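Local coordinates for DUF5751 domain-containing protein (Sulfolobus tokodaii, PDB 2RBG), which is of unknown function but folds as a three-layer alpha/beta domain around a five-stranded parallel sheet, with two copies in its assembly, at residues D15-Y20 and Q47-L52; K23-V28 and R54-E59; W70-V75 and D96-F101. All blocks are in the same frame, centred on the assembly; numbering follows the deposited sequence.

All three contacts lie in one alpha/beta domain whose parallel strands run in the order 64-70, 35-41, 6-11, 89-94, 117-121. Contacts 1 and 2 share helix 17-31, packed on helix 46-52 and helix 54-59 respectively. Their centres are about 11 Å apart, they touch through Val50 CG1 and Leu57 CD1 (4.0 Å), and their segments alternate along the chain. Contact 3 comes later, joining the loop that follows strand 64-70 to helix 99-107, its centre about 16 Å from that of contact 1 and about 22 Å from that of contact 2. Contacts 2 and 3 lie on opposite sides of the chain's centre; the first two tie neighbouring helices, the third ties loop to helix.

Contact 1: D15-Y20 and Q47-L52; sequences DNFENY and QELVTL
Phe17, in the first turn of helix 17-31, presents one face of its ring to Leu49 of helix 46-52. The methyl Leu49 CD1 sits over the middle of that face, 3.7 Å from the Phe17 ring centroid and only 13° off the ring normal, a CH-pi contact. Leu49 brings it there with CG anti to its backbone N (chi1 173°), and the two side chains cross at about a right angle. A second methyl, Leu52 CD1, approaches the same ring obliquely and lies 4.0 Å from Phe17 CD2. Val40 of strand 35-41 touches both Phe17 and Leu49, and Leu49 reaches on to Leu67 and Leu69 of strand 64-70. The pair therefore belongs to the layer of helices covering one face of the sheet: helix 17-31 leads from strand 6-11 to strand 35-41, and helix 46-52 begins the next link to strand 64-70, two successive beta-alpha-beta units packed side by side. One residue on, Glu18 marks the exposed margin. Its methylene CG is close to the last carbonyl of helix 46-52, with Glu18 CG 3.0 Å from Leu52 O, a short carbon-to-oxygen approach where the two backbones are nearest. Beyond CG the chain is extended and passes Leu52 at about a right angle, leaving the Glu18 carboxylate oxygen OE2 4.1 Å from Leu52 CD2. Tyr20, a turn after Phe17, faces another part of the fold: its OH hydrogen-bonds Cys94 O, on the residue linked by disulfide to Cys122, and its ring meets that of Phe121 steeply.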
loop_
_atom_site.group_PDB
_atom_site.type_symbol
_atom_site.label_atom_id
_atom_site.label_comp_id
_atom_site.label_asym_id
_atom_site.label_seq_id
_atom_site.Cartn_x
_atom_site.Cartn_y
_atom_site.Cartn_z
ATOM N N ASP A 15 2.768 18.166 9.198
ATOM C CA ASP A 15 3.702 18.264 8.082
ATOM C C ASP A 15 3.368 17.317 6.931
ATOM O O ASP A 15 3.932 17.436 5.846
ATOM C CB ASP A 15 5.131 17.997 8.565
ATOM C CG ASP A 15 5.394 16.528 8.825
ATOM O OD1 ASP A 15 4.513 15.856 9.400
ATOM O OD2 ASP A 15 6.490 16.044 8.462
ATOM N N ASN A 16 2.448 16.385 7.166
ATOM C CA ASN A 16 2.065 15.418 6.141
ATOM C C ASN A 16 0.772 15.720 5.385
ATOM O O ASN A 16 0.461 15.040 4.411
ATOM C CB ASN A 16 1.949 14.015 6.749
ATOM C CG ASN A 16 3.280 13.296 6.829
ATOM O OD1 ASN A 16 4.062 13.309 5.878
ATOM N ND2 ASN A 16 3.535 12.645 7.959
ATOM N N PHE A 17 0.022 16.730 5.812
ATOM C CA PHE A 17 -1.242 17.041 5.144
ATOM C C PHE A 17 -1.149 17.302 3.646
ATOM O O PHE A 17 -1.906 16.728 2.867
ATOM C CB PHE A 17 -1.939 18.228 5.821
ATOM C CG PHE A 17 -2.616 17.876 7.113
ATOM C CD1 PHE A 17 -3.515 16.815 7.173
ATOM C CD2 PHE A 17 -2.355 18.601 8.272
ATOM C CE1 PHE A 17 -4.146 16.479 8.371
ATOM C CE2 PHE A 17 -2.980 18.274 9.472
ATOM C CZ PHE A 17 -3.877 17.212 9.523
ATOM N N GLU A 18 -0.227 18.164 3.234
ATOM C CA GLU A 18 -0.095 18.470 1.818
ATOM C C GLU A 18 0.131 17.224 0.968
ATOM O O GLU A 18 -0.569 17.012 -0.021
ATOM C CB GLU A 18 1.038 19.477 1.595
ATOM C CG GLU A 18 0.728 20.857 2.158
ATOM C CD GLU A 18 1.823 21.870 1.888
ATOM O OE1 GLU A 18 2.132 22.122 0.703
ATOM O OE2 GLU A 18 2.373 22.419 2.866
ATOM N N ASN A 19 1.092 16.394 1.361
ATOM C CA ASN A 19 1.392 15.179 0.609
ATOM C C ASN A 19 0.249 14.170 0.627
ATOM O O ASN A 19 -0.081 13.580 -0.405
ATOM C CB ASN A 19 2.663 14.509 1.143
ATOM C CG ASN A 19 3.902 15.355 0.936
ATOM O OD1 ASN A 19 4.094 15.949 -0.125
ATOM N ND2 ASN A 19 4.764 15.400 1.947
ATOM N N TYR A 20 -0.357 13.965 1.792
ATOM C CA TYR A 20 -1.451 13.007 1.885
ATOM C C TYR A 20 -2.725 13.430 1.165
ATOM O O TYR A 20 -3.422 12.585 0.615
ATOM C CB TYR A 20 -1.781 12.683 3.344
ATOM C CG TYR A 20 -0.929 11.575 3.931
ATOM C CD1 TYR A 20 0.430 11.767 4.176
ATOM C CD2 TYR A 20 -1.488 10.338 4.256
ATOM C CE1 TYR A 20 1.210 10.756 4.737
ATOM C CE2 TYR A 20 -0.720 9.321 4.817
ATOM C CZ TYR A 20 0.633 9.541 5.057
ATOM O OH TYR A 20 1.396 8.554 5.641
ATOM N N GLN A 47 -9.360 26.393 9.393
ATOM C CA GLN A 47 -8.706 27.377 8.538
ATOM C C GLN A 47 -7.232 27.104 8.264
ATOM O O GLN A 47 -6.755 27.343 7.156
ATOM C CB GLN A 47 -8.872 28.780 9.126
ATOM C CG GLN A 47 -10.308 29.277 9.105
ATOM C CD GLN A 47 -10.968 29.087 7.750
ATOM O OE1 GLN A 47 -10.424 29.487 6.718
ATOM N NE2 GLN A 47 -12.149 28.477 7.747
ATOM N N GLU A 48 -6.506 26.612 9.264
ATOM C CA GLU A 48 -5.094 26.314 9.069
ATOM C C GLU A 48 -4.940 25.129 8.123
ATOM O O GLU A 48 -4.058 25.120 7.265
ATOM C CB GLU A 48 -4.408 26.013 10.406
ATOM C CG GLU A 48 -2.980 25.502 10.248
ATOM C CD GLU A 48 -2.155 25.623 11.515
ATOM O OE1 GLU A 48 -2.677 25.315 12.608
ATOM O OE2 GLU A 48 -0.974 26.020 11.415
ATOM N N LEU A 49 -5.805 24.131 8.276
ATOM C CA LEU A 49 -5.750 22.959 7.413
ATOM C C LEU A 49 -6.032 23.355 5.970
ATOM O O LEU A 49 -5.271 23.020 5.064
ATOM C CB LEU A 49 -6.775 21.910 7.854
ATOM C CG LEU A 49 -6.906 20.717 6.899
ATOM C CD1 LEU A 49 -5.581 19.967 6.825
ATOM C CD2 LEU A 49 -8.019 19.796 7.373
ATOM N N VAL A 50 -7.137 24.064 5.765
ATOM C CA VAL A 50 -7.532 24.504 4.433
ATOM C C VAL A 50 -6.414 25.295 3.766
ATOM O O VAL A 50 -6.256 25.258 2.547
ATOM C CB VAL A 50 -8.804 25.376 4.493
ATOM C CG1 VAL A 50 -9.202 25.815 3.096
ATOM C CG2 VAL A 50 -9.937 24.593 5.147
ATOM N N THR A 51 -5.645 26.021 4.570
ATOM C CA THR A 51 -4.534 26.801 4.043
ATOM C C THR A 51 -3.444 25.847 3.554
ATOM O O THR A 51 -2.896 26.024 2.466
ATOM C CB THR A 51 -3.960 27.736 5.123
ATOM O OG1 THR A 51 -4.939 28.731 5.448
ATOM C CG2 THR A 51 -2.687 28.415 4.632
ATOM N N LEU A 52 -3.146 24.827 4.353
ATOM C CA LEU A 52 -2.125 23.850 3.986
ATOM C C LEU A 52 -2.475 23.040 2.740
ATOM O O LEU A 52 -1.607 22.761 1.911
ATOM C CB LEU A 52 -1.869 22.882 5.147
ATOM C CG LEU A 52 -1.155 23.422 6.387
ATOM C CD1 LEU A 52 -1.074 22.331 7.445
ATOM C CD2 LEU A 52 0.237 23.902 6.006
#

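Contact 2: K23-V28 and R54-E59; sequences KIFLDV and REALLE
Among residues 23-28 Phe25 alone touches 54-59, reaching out to Ala56 and Leu57. With CG anti to its carbonyl carbon (chi1 -72°), the ring leaves its own helix and leads with the CD2, CE2 and CZ side. Phe25 CZ comes to 4.0 Å from the methyl Leu57 CD2. Toward the near side of the ring, Phe25 CD2 lies 3.9 Å from the carbonyl oxygen Ala56 O and 4.3 Å from the methyl Ala56 CB. Leu57 and Ala56 O both meet the ring obliquely. The CB of Leu57 points away from helix 17-31, and it is the branch ending in CD2 that turns back to the phenylalanine. Asn60 and Ile63 also touch the Phe25 side chain, and the residue is buried; Asn60 ND2 hydrogen-bonds Ala56 O. The ring spans the gap between backbones that stay 7.7 Å apart at their nearest, CA of Phe25 to CA of Ala56.

The solvent side is much looser. There Glu55 and Glu59 are exposed and make no contact with 23-28; Glu55 OE2 and Glu59 OE2 stand 2.7 Å apart, consistent with one of these acids holding a proton. On the other flank of helix 17-31, Asp27 OD2 is hydrogen-bonded to Tyr93 OH, and Lys23 NZ forms a salt bridge with Asp76 of the second subunit. Helices 17-31 and 54-59 lie in consecutive beta-alpha-beta crossovers, side by side on one face of the parallel sheet, as in layered alpha/beta folds.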
loop_
_atom_site.group_PDB
_atom_site.type_symbol
_atom_site.label_atom_id
_atom_site.label_comp_id
_atom_site.label_asym_id
_atom_site.label_seq_id
_atom_site.Cartn_x
_atom_site.Cartn_y
_atom_site.Cartn_z
ATOM N N LYS A 23 -2.736 12.394 -2.269
ATOM C CA LYS A 23 -3.087 10.983 -2.418
ATOM C C LYS A 23 -4.600 10.798 -2.361
ATOM O O LYS A 23 -5.178 10.054 -3.150
ATOM C CB LYS A 23 -2.453 10.142 -1.305
ATOM C CG LYS A 23 -0.937 10.038 -1.344
ATOM C CD LYS A 23 -0.444 9.078 -0.258
ATOM C CE LYS A 23 1.037 8.788 -0.400
ATOM N NZ LYS A 23 1.337 8.111 -1.694
ATOM N N ILE A 24 -5.239 11.476 -1.412
ATOM C CA ILE A 24 -6.681 11.368 -1.255
ATOM C C ILE A 24 -7.429 11.597 -2.562
ATOM O O ILE A 24 -8.272 10.794 -2.948
ATOM C CB ILE A 24 -7.196 12.369 -0.197
ATOM C CG1 ILE A 24 -6.719 11.926 1.191
ATOM C CG2 ILE A 24 -8.726 12.454 -0.247
ATOM C CD1 ILE A 24 -7.007 12.923 2.294
ATOM N N PHE A 25 -7.121 12.688 -3.253
ATOM C CA PHE A 25 -7.828 12.971 -4.493
ATOM C C PHE A 25 -7.473 12.028 -5.639
ATOM O O PHE A 25 -8.305 11.770 -6.507
ATOM C CB PHE A 25 -7.641 14.443 -4.868
ATOM C CG PHE A 25 -8.414 15.379 -3.972
ATOM C CD1 PHE A 25 -9.810 15.388 -3.998
ATOM C CD2 PHE A 25 -7.758 16.194 -3.058
ATOM C CE1 PHE A 25 -10.538 16.192 -3.121
ATOM C CE2 PHE A 25 -8.476 17.003 -2.174
ATOM C CZ PHE A 25 -9.870 17.000 -2.207
ATOM N N LEU A 26 -6.252 11.501 -5.641
ATOM C CA LEU A 26 -5.862 10.546 -6.672
ATOM C C LEU A 26 -6.763 9.319 -6.506
ATOM O O LEU A 26 -7.305 8.788 -7.473
ATOM C CB LEU A 26 -4.402 10.113 -6.495
ATOM C CG LEU A 26 -3.329 10.688 -7.422
ATOM C CD1 LEU A 26 -3.202 12.164 -7.190
ATOM C CD2 LEU A 26 -1.998 10.008 -7.156
ATOM N N ASP A 27 -6.927 8.882 -5.262
ATOM C CA ASP A 27 -7.744 7.713 -4.976
ATOM C C ASP A 27 -9.232 7.958 -5.193
ATOM O O ASP A 27 -9.932 7.099 -5.731
ATOM C CB ASP A 27 -7.486 7.219 -3.550
ATOM C CG ASP A 27 -6.097 6.630 -3.385
ATOM O OD1 ASP A 27 -5.641 5.926 -4.312
ATOM O OD2 ASP A 27 -5.466 6.859 -2.332
ATOM N N VAL A 28 -9.720 9.127 -4.786
ATOM C CA VAL A 28 -11.135 9.425 -4.980
ATOM C C VAL A 28 -11.461 9.447 -6.473
ATOM O O VAL A 28 -12.454 8.865 -6.913
ATOM C CB VAL A 28 -11.525 10.781 -4.352
ATOM C CG1 VAL A 28 -12.932 11.174 -4.794
ATOM C CG2 VAL A 28 -11.472 10.677 -2.824
ATOM N N ARG A 54 -4.671 23.961 0.367
ATOM C CA ARG A 54 -5.274 24.817 -0.651
ATOM C C ARG A 54 -5.011 24.327 -2.072
ATOM O O ARG A 54 -5.931 24.248 -2.884
ATOM C CB ARG A 54 -4.757 26.252 -0.517
ATOM C CG ARG A 54 -5.361 27.213 -1.533
ATOM C CD ARG A 54 -4.688 28.578 -1.503
ATOM N NE ARG A 54 -3.259 28.493 -1.802
ATOM C CZ ARG A 54 -2.294 28.625 -0.898
ATOM N NH1 ARG A 54 -1.022 28.528 -1.264
ATOM N NH2 ARG A 54 -2.597 28.866 0.372
ATOM N N GLU A 55 -3.756 24.001 -2.369
ATOM C CA GLU A 55 -3.383 23.533 -3.702
ATOM C C GLU A 55 -4.109 22.251 -4.092
ATOM O O GLU A 55 -4.572 22.108 -5.225
ATOM C CB GLU A 55 -1.867 23.317 -3.777
ATOM C CG GLU A 55 -1.355 22.911 -5.150
ATOM C CD GLU A 55 -1.772 23.879 -6.242
ATOM O OE1 GLU A 55 -1.764 25.103 -5.989
ATOM O OE2 GLU A 55 -2.095 23.417 -7.357
ATOM N N ALA A 56 -4.214 21.318 -3.152
ATOM C CA ALA A 56 -4.897 20.059 -3.426
ATOM C C ALA A 56 -6.367 20.319 -3.734
ATOM O O ALA A 56 -6.937 19.717 -4.639
ATOM C CB ALA A 56 -4.765 19.119 -2.235
ATOM N N LEU A 57 -6.984 21.218 -2.972
ATOM C CA LEU A 57 -8.384 21.545 -3.185
ATOM C C LEU A 57 -8.604 22.198 -4.549
ATOM O O LEU A 57 -9.572 21.883 -5.246
ATOM C CB LEU A 57 -8.887 22.477 -2.076
ATOM C CG LEU A 57 -8.750 21.918 -0.658
ATOM C CD1 LEU A 57 -9.318 22.911 0.336
ATOM C CD2 LEU A 57 -9.488 20.592 -0.552
ATOM N N LEU A 58 -7.702 23.099 -4.928
ATOM C CA LEU A 58 -7.808 23.791 -6.208
ATOM C C LEU A 58 -7.648 22.832 -7.385
ATOM O O LEU A 58 -8.401 22.896 -8.357
ATOM C CB LEU A 58 -6.747 24.897 -6.297
ATOM C CG LEU A 58 -6.636 25.640 -7.631
ATOM C CD1 LEU A 58 -7.940 26.351 -7.940
ATOM C CD2 LEU A 58 -5.489 26.643 -7.561
ATOM N N GLU A 59 -6.667 21.943 -7.289
ATOM C CA GLU A 59 -6.403 20.977 -8.351
ATOM C C GLU A 59 -7.550 19.999 -8.561
ATOM O O GLU A 59 -7.701 19.423 -9.642
ATOM C CB GLU A 59 -5.131 20.186 -8.040
ATOM C CG GLU A 59 -3.844 20.954 -8.238
ATOM C CD GLU A 59 -2.623 20.131 -7.887
ATOM O OE1 GLU A 59 -2.691 18.889 -8.007
ATOM O OE2 GLU A 59 -1.592 20.723 -7.504
#

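Contact 3: W70-V75 and D96-F101; sequences WKKNEV and DENKVF
Lys72 and Val75 meet Phe101 where the loop after strand 64-70 approaches the start of helix 99-107, beyond the carboxyl ends of the parallel strands of this alpha/beta fold. The apolar contacts centre on the Phe101 ring. Over one face, near its rim, lies Lys72 CG, 4.1 Å from the Phe101 centroid, a CH-pi contact. At the edge, close to the ring plane, Val75 CG2 packs tightly against Phe101 CZ at 3.4 Å. With CG anti to the backbone N (chi1 175°), the Phe101 ring extends toward this loop. Lys72 NZ is too far from the ring for more than a weak cation-pi attraction.

The loop also braces itself: Lys71 N donates to Glu74 OE1 (2.9 Å), a nearly straight bond that meets the anti side of the carboxylate from 26° out of its plane; Glu74 is the N-cap of helix 75-82.

Polar bonding across the contact runs through Asn98, whose ND2 is held by Asp95 OD1. The extended Lys72 chain carries NZ to Asn98 OD1 at 3.2 Å, nearly in line with the C=O bond (173°). One water closes a triangle over this pair, accepting from Lys72 NZ at 2.6 Å and donating to Asn98 OD1 at 3.0 Å.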
loop_
_atom_site.group_PDB
_atom_site.type_symbol
_atom_site.label_atom_id
_atom_site.label_comp_id
_atom_site.label_asym_id
_atom_site.label_seq_id
_atom_site.Cartn_x
_atom_site.Cartn_y
_atom_site.Cartn_z
ATOM N N TRP A 70 -11.787 16.299 13.709
ATOM C CA TRP A 70 -12.095 15.735 15.012
ATOM C C TRP A 70 -10.863 15.607 15.885
ATOM O O TRP A 70 -9.824 15.131 15.435
ATOM C CB TRP A 70 -12.691 14.334 14.869
ATOM C CG TRP A 70 -13.823 14.236 13.916
ATOM C CD1 TRP A 70 -13.792 13.724 12.647
ATOM C CD2 TRP A 70 -15.167 14.649 14.153
ATOM N NE1 TRP A 70 -15.046 13.793 12.082
ATOM C CE2 TRP A 70 -15.907 14.357 12.986
ATOM C CE3 TRP A 70 -15.820 15.239 15.242
ATOM C CZ2 TRP A 70 -17.273 14.635 12.879
ATOM C CZ3 TRP A 70 -17.180 15.516 15.134
ATOM C CH2 TRP A 70 -17.890 15.212 13.960
ATOM N N LYS A 71 -10.970 16.041 17.134
ATOM C CA LYS A 71 -9.857 15.875 18.049
ATOM C C LYS A 71 -9.978 14.393 18.388
ATOM O O LYS A 71 -11.071 13.834 18.312
ATOM C CB LYS A 71 -10.048 16.736 19.297
ATOM C CG LYS A 71 -9.923 18.225 19.027
ATOM C CD LYS A 71 -10.022 19.030 20.313
ATOM C CE LYS A 71 -9.778 20.508 20.054
ATOM N NZ LYS A 71 -10.749 21.068 19.074
ATOM N N LYS A 72 -8.874 13.748 18.742
ATOM C CA LYS A 72 -8.921 12.324 19.047
ATOM C C LYS A 72 -9.986 11.950 20.078
ATOM O O LYS A 72 -10.504 10.834 20.066
ATOM C CB LYS A 72 -7.537 11.848 19.497
ATOM C CG LYS A 72 -6.489 11.979 18.398
ATOM C CD LYS A 72 -5.122 11.491 18.836
ATOM C CE LYS A 72 -4.108 11.652 17.712
ATOM N NZ LYS A 72 -2.748 11.208 18.115
ATOM N N ASN A 73 -10.329 12.890 20.952
ATOM C CA ASN A 73 -11.335 12.643 21.978
ATOM C C ASN A 73 -12.762 12.779 21.440
ATOM O O ASN A 73 -13.730 12.522 22.156
ATOM C CB ASN A 73 -11.132 13.609 23.149
ATOM C CG ASN A 73 -11.335 15.060 22.750
ATOM O OD1 ASN A 73 -12.446 15.474 22.418
ATOM N ND2 ASN A 73 -10.260 15.842 22.780
ATOM N N GLU A 74 -12.891 13.176 20.177
ATOM C CA GLU A 74 -14.207 13.350 19.566
ATOM C C GLU A 74 -14.553 12.232 18.588
ATOM O O GLU A 74 -15.530 12.329 17.841
ATOM C CB GLU A 74 -14.278 14.697 18.845
ATOM C CG GLU A 74 -14.000 15.895 19.740
ATOM C CD GLU A 74 -14.061 17.210 18.987
ATOM O OE1 GLU A 74 -13.450 17.303 17.902
ATOM O OE2 GLU A 74 -14.710 18.154 19.480
ATOM N N VAL A 75 -13.758 11.169 18.594
ATOM C CA VAL A 75 -14.010 10.050 17.696
ATOM C C VAL A 75 -15.418 9.497 17.900
ATOM O O VAL A 75 -16.045 9.012 16.955
ATOM C CB VAL A 75 -12.988 8.913 17.906
ATOM C CG1 VAL A 75 -13.280 7.764 16.940
ATOM C CG2 VAL A 75 -11.581 9.437 17.680
ATOM N N ASP A 96 3.041 6.677 10.733
ATOM C CA ASP A 96 3.410 5.835 11.868
ATOM C C ASP A 96 2.951 6.341 13.229
ATOM O O ASP A 96 2.499 5.560 14.064
ATOM C CB ASP A 96 4.923 5.618 11.900
ATOM C CG ASP A 96 5.400 4.702 10.798
ATOM O OD1 ASP A 96 4.786 3.631 10.609
ATOM O OD2 ASP A 96 6.395 5.047 10.129
ATOM N N GLU A 97 3.071 7.643 13.451
ATOM C CA GLU A 97 2.680 8.241 14.721
ATOM C C GLU A 97 1.195 8.081 15.033
ATOM O O GLU A 97 0.789 8.164 16.191
ATOM C CB GLU A 97 3.039 9.730 14.735
ATOM C CG GLU A 97 4.531 10.023 14.771
ATOM C CD GLU A 97 5.281 9.413 13.602
ATOM O OE1 GLU A 97 4.868 9.645 12.443
ATOM O OE2 GLU A 97 6.287 8.707 13.839
ATOM N N ASN A 98 0.388 7.839 14.006
ATOM C CA ASN A 98 -1.052 7.697 14.202
ATOM C C ASN A 98 -1.625 6.358 13.745
ATOM O O ASN A 98 -2.846 6.194 13.678
ATOM C CB ASN A 98 -1.775 8.833 13.474
ATOM C CG ASN A 98 -1.406 10.197 14.015
ATOM O OD1 ASN A 98 -1.815 10.571 15.115
ATOM N ND2 ASN A 98 -0.620 10.949 13.250
ATOM N N LYS A 99 -0.753 5.400 13.450
ATOM C CA LYS A 99 -1.196 4.091 12.979
ATOM C C LYS A 99 -2.023 3.303 13.993
ATOM O O LYS A 99 -3.033 2.697 13.632
ATOM C CB LYS A 99 0.011 3.260 12.531
ATOM C CG LYS A 99 -0.355 1.895 11.971
ATOM C CD LYS A 99 0.827 1.249 11.257
ATOM C CE LYS A 99 2.015 1.069 12.182
ATOM N NZ LYS A 99 3.197 0.528 11.456
ATOM N N VAL A 100 -1.600 3.296 15.255
ATOM C CA VAL A 100 -2.347 2.577 16.284
ATOM C C VAL A 100 -3.736 3.195 16.421
ATOM O O VAL A 100 -4.742 2.489 16.488
ATOM C CB VAL A 100 -1.631 2.647 17.654
ATOM C CG1 VAL A 100 -2.501 2.009 18.732
ATOM C CG2 VAL A 100 -0.290 1.932 17.573
ATOM N N PHE A 101 -3.780 4.521 16.449
ATOM C CA PHE A 101 -5.037 5.245 16.564
ATOM C C PHE A 101 -5.970 4.933 15.396
ATOM O O PHE A 101 -7.101 4.486 15.594
ATOM C CB PHE A 101 -4.771 6.747 16.611
ATOM C CG PHE A 101 -6.016 7.584 16.607
ATOM C CD1 PHE A 101 -6.908 7.536 17.675
ATOM C CD2 PHE A 101 -6.297 8.426 15.538
ATOM C CE1 PHE A 101 -8.062 8.315 17.678
ATOM C CE2 PHE A 101 -7.448 9.210 15.529
ATOM C CZ PHE A 101 -8.333 9.155 16.602
HETATM O O HOH W 1 -1.934 8.785 17.571
#